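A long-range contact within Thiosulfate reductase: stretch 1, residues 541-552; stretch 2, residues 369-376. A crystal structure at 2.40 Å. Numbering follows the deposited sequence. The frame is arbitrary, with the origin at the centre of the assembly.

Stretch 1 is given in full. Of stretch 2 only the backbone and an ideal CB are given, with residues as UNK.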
# COMPACT_ATOMS: atom_id res chain seq x y z
N GLU A 541 47.71 28.63 -22.60
CA GLU A 541 46.70 29.62 -23.04
C GLU A 541 47.05 30.18 -24.43
O GLU A 541 46.18 30.64 -25.17
CB GLU A 541 46.46 30.78 -22.01
CG GLU A 541 47.66 31.31 -21.26
CD GLU A 541 47.73 30.79 -19.81
OE1 GLU A 541 46.74 31.01 -19.07
OE2 GLU A 541 48.76 30.18 -19.44
N GLU A 542 48.34 30.10 -24.78
CA GLU A 542 48.86 30.55 -26.08
C GLU A 542 48.28 29.58 -27.14
O GLU A 542 47.73 29.97 -28.20
CB GLU A 542 50.39 30.45 -26.07
CG GLU A 542 51.17 31.67 -26.53
CD GLU A 542 52.48 31.27 -27.23
OE1 GLU A 542 52.45 31.09 -28.46
OE2 GLU A 542 53.50 31.09 -26.52
N TYR A 543 48.40 28.30 -26.79
CA TYR A 543 47.94 27.12 -27.52
C TYR A 543 46.38 27.15 -27.70
O TYR A 543 45.88 26.92 -28.81
CB TYR A 543 48.37 25.85 -26.76
CG TYR A 543 48.00 24.51 -27.39
CD1 TYR A 543 48.88 23.84 -28.25
CD2 TYR A 543 46.74 23.93 -27.16
CE1 TYR A 543 48.52 22.63 -28.87
CE2 TYR A 543 46.36 22.73 -27.78
CZ TYR A 543 47.25 22.08 -28.63
OH TYR A 543 46.87 20.90 -29.25
N LEU A 544 45.66 27.44 -26.62
CA LEU A 544 44.20 27.50 -26.60
C LEU A 544 43.65 28.74 -27.39
O LEU A 544 42.56 28.66 -27.98
CB LEU A 544 43.67 27.43 -25.12
CG LEU A 544 44.14 26.30 -24.17
CD1 LEU A 544 43.77 26.59 -22.69
CD2 LEU A 544 43.56 24.93 -24.60
N GLU A 545 44.39 29.84 -27.44
CA GLU A 545 43.97 31.05 -28.20
C GLU A 545 43.98 30.82 -29.74
O GLU A 545 43.14 31.38 -30.44
CB GLU A 545 44.82 32.30 -27.84
CG GLU A 545 44.76 32.80 -26.37
CD GLU A 545 43.72 33.90 -26.09
OE1 GLU A 545 42.65 33.90 -26.73
OE2 GLU A 545 43.98 34.75 -25.19
N THR A 546 44.91 30.01 -30.24
CA THR A 546 45.04 29.67 -31.67
C THR A 546 43.82 28.90 -32.24
O THR A 546 43.27 29.28 -33.31
CB THR A 546 46.42 28.88 -31.90
OG1 THR A 546 47.51 29.80 -31.91
CG2 THR A 546 46.37 28.05 -33.18
N ARG A 547 43.34 27.86 -31.54
CA ARG A 547 42.16 27.07 -31.93
C ARG A 547 40.84 27.92 -31.76
O ARG A 547 39.87 27.74 -32.52
CB ARG A 547 42.11 25.74 -31.10
CG ARG A 547 43.53 25.13 -30.74
CD ARG A 547 43.50 23.62 -30.32
NE ARG A 547 42.85 22.73 -31.29
CZ ARG A 547 42.30 21.55 -31.03
NH1 ARG A 547 42.29 21.08 -29.79
NH2 ARG A 547 41.70 20.84 -31.99
N LEU A 548 40.83 28.86 -30.83
CA LEU A 548 39.67 29.71 -30.61
C LEU A 548 39.61 30.84 -31.70
O LEU A 548 38.51 31.28 -32.09
CB LEU A 548 39.63 30.18 -29.12
CG LEU A 548 39.36 28.95 -28.19
CD1 LEU A 548 39.06 29.38 -26.73
CD2 LEU A 548 38.18 28.12 -28.75
N GLN A 549 40.77 31.21 -32.25
CA GLN A 549 40.87 32.17 -33.39
C GLN A 549 40.06 31.56 -34.54
O GLN A 549 39.14 32.18 -35.11
CB GLN A 549 42.32 32.30 -33.84
CG GLN A 549 42.99 33.60 -33.46
CD GLN A 549 44.50 33.48 -33.26
OE1 GLN A 549 45.17 32.68 -33.93
NE2 GLN A 549 45.05 34.27 -32.34
N SER A 550 40.44 30.33 -34.89
CA SER A 550 39.79 29.54 -35.94
C SER A 550 38.28 29.59 -35.85
O SER A 550 37.58 29.82 -36.83
CB SER A 550 40.18 28.05 -35.87
OG SER A 550 39.04 27.20 -36.00
N LEU A 551 37.73 29.35 -34.67
CA LEU A 551 36.28 29.31 -34.63
C LEU A 551 35.55 30.64 -34.56
O LEU A 551 34.35 30.71 -34.82
CB LEU A 551 35.79 28.34 -33.54
CG LEU A 551 36.08 26.87 -33.91
CD1 LEU A 551 35.64 25.94 -32.75
CD2 LEU A 551 35.37 26.49 -35.23
N GLY A 552 36.26 31.70 -34.22
CA GLY A 552 35.59 32.98 -34.10
C GLY A 552 35.51 33.50 -32.68
O GLY A 552 34.65 34.33 -32.37
N UNK A 369 32.78 17.52 -33.73
CA UNK A 369 32.80 18.97 -33.96
C UNK A 369 34.00 19.54 -34.76
O UNK A 369 35.02 18.87 -34.91
CB UNK A 369 32.76 19.66 -32.60
N UNK A 370 33.87 20.77 -35.27
CA UNK A 370 34.97 21.42 -35.97
C UNK A 370 35.76 22.39 -35.04
O UNK A 370 35.23 23.38 -34.55
CB UNK A 370 34.42 22.18 -37.18
N UNK A 371 37.01 22.04 -34.75
CA UNK A 371 37.94 22.86 -33.95
C UNK A 371 39.23 22.46 -34.62
O UNK A 371 39.64 21.30 -34.61
CB UNK A 371 37.91 22.60 -32.44
N UNK A 372 39.87 23.44 -35.21
CA UNK A 372 41.05 23.20 -35.97
C UNK A 372 42.32 22.95 -35.14
O UNK A 372 42.55 23.62 -34.15
CB UNK A 372 41.27 24.39 -36.90
N UNK A 373 43.10 21.93 -35.52
CA UNK A 373 44.31 21.58 -34.79
C UNK A 373 45.32 22.73 -34.74
O UNK A 373 45.25 23.65 -35.55
CB UNK A 373 44.96 20.35 -35.43
N UNK A 374 46.24 22.69 -33.78
CA UNK A 374 47.26 23.72 -33.66
C UNK A 374 48.27 23.35 -34.77
O UNK A 374 48.70 22.19 -34.80
CB UNK A 374 47.89 23.77 -32.27
N UNK A 375 48.67 24.32 -35.67
CA UNK A 375 49.61 24.11 -36.79
C UNK A 375 51.02 23.59 -36.51
O UNK A 375 51.84 24.25 -35.87
CB UNK A 375 49.77 25.45 -37.52
N UNK A 376 51.31 22.42 -37.06
CA UNK A 376 52.58 21.78 -36.80
C UNK A 376 53.08 20.86 -37.93
O UNK A 376 52.31 20.51 -38.85
CB UNK A 376 52.47 20.98 -35.50

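Stretch 2 runs without regular secondary structure along one side of the helix 541-551; two of its main-chain carbonyls accept hydrogen bonds from Arg547, one of them weak.

Position 369 has phi/psi of -71/163 and nothing of the helix within 5.5 Å of its ideal CB. Almost any residue would do, proline included at that phi; it is Pro369, and it takes no part in the contact.

At 370 the CA-to-CB bond points sideways, and the ideal CB lies 4.8 Å from Leu551 CD2. A long apolar or aromatic side chain could reach back to the end of the helix. The residue is Tyr370, chi1 t, whose CD2 packs 3.3 Å from Leu551 CD2. Tyr370 CE2 also comes within 3.8 Å of Ser550 OG, which is buried by the contact and has no partner in the model.

Position 371 is again sideways, its ideal CB 4.0 Å from Leu551 CD1 and 4.2 Å from Arg547 NH2. Its carbonyl accepts a weak hydrogen bond from Arg547, NH2 to O 3.4 Å. The space between an aliphatic side chain and a guanidinium suits leucine, isoleucine or methionine. Leu371 fills it, with CD2 3.3 Å from Leu551 CD1 and CD1 over one face of the guanidinium, 3.5 Å from Arg547 CZ.

At 372 the backbone does the main work: Arg547 NE donates to the carbonyl O of 372 at 3.0 Å and 173°, at the guanidinium edge. The ideal CB, 3.7 Å from Ser550 OG, points sideways close to that hydroxyl, so small or polar side chains would suit. Glu372 is found; its carboxylate makes no hydrogen bond to the helix.

Position 373 points away, leaving a nearly free choice. Lys373 follows, its side chain's nearest approach being CG, 4.3 Å from Arg547 NH2.

At 374 CA-to-CB points toward the helix, with the ideal CB 3.6 Å from Tyr543 CE1. A large, flat or apolar side chain is favoured. Tyr374, chi1 t, sets its ring nearly parallel to that of Tyr543, planes at 5° but slid apart with centroids 5.0 Å apart, while CD1 meets Thr546 CG2 at 3.7 Å. A water joins its backbone N (2.7 Å) to Tyr543 OH (2.8 Å).

At 375 CA-to-CB points sideways and the ideal CB has no helix atom within 5.5 Å; many residues would suit, and phi of -58 allows proline. Pro375 rests CD 3.9 Å from Thr546 CG2.

At 376 CA-to-CB points toward the helix but too far off to select anything; Leu376 makes no contact.

Stretch 2 (369-376) PYLEKYPL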
# COMPACT_ATOMS: atom_id res chain seq x y z
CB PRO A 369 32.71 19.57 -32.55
CG PRO A 369 33.29 18.52 -31.64
CD PRO A 369 33.00 17.18 -32.32
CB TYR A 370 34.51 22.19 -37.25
CG TYR A 370 35.64 23.01 -37.89
CD1 TYR A 370 36.73 22.38 -38.52
CD2 TYR A 370 35.67 24.40 -37.77
CE1 TYR A 370 37.83 23.12 -39.01
CE2 TYR A 370 36.76 25.16 -38.26
CZ TYR A 370 37.84 24.51 -38.87
OH TYR A 370 38.91 25.24 -39.36
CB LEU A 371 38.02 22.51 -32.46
CG LEU A 371 38.27 23.65 -31.43
CD1 LEU A 371 39.32 23.18 -30.42
CD2 LEU A 371 38.74 24.97 -32.05
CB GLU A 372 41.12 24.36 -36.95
CG GLU A 372 42.42 24.91 -37.30
CD GLU A 372 42.37 25.36 -38.73
OE1 GLU A 372 42.31 26.59 -38.98
OE2 GLU A 372 42.37 24.45 -39.59
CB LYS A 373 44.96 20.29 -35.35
CG LYS A 373 44.25 18.99 -34.92
CD LYS A 373 44.75 17.75 -35.67
CE LYS A 373 46.16 17.32 -35.22
NZ LYS A 373 46.23 16.63 -33.86
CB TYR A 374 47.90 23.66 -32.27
CG TYR A 374 48.91 24.74 -32.02
CD1 TYR A 374 48.59 25.85 -31.24
CD2 TYR A 374 50.20 24.65 -32.55
CE1 TYR A 374 49.53 26.85 -30.98
CE2 TYR A 374 51.16 25.65 -32.31
CZ TYR A 374 50.82 26.75 -31.52
OH TYR A 374 51.75 27.74 -31.24
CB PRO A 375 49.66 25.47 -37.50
CG PRO A 375 48.59 26.31 -36.83
CD PRO A 375 48.55 25.76 -35.42
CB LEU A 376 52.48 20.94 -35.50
CG LEU A 376 52.11 21.44 -34.08
CD1 LEU A 376 52.04 20.22 -33.12
CD2 LEU A 376 53.15 22.46 -33.56
O HOH W 1 45.71 20.95 -31.75
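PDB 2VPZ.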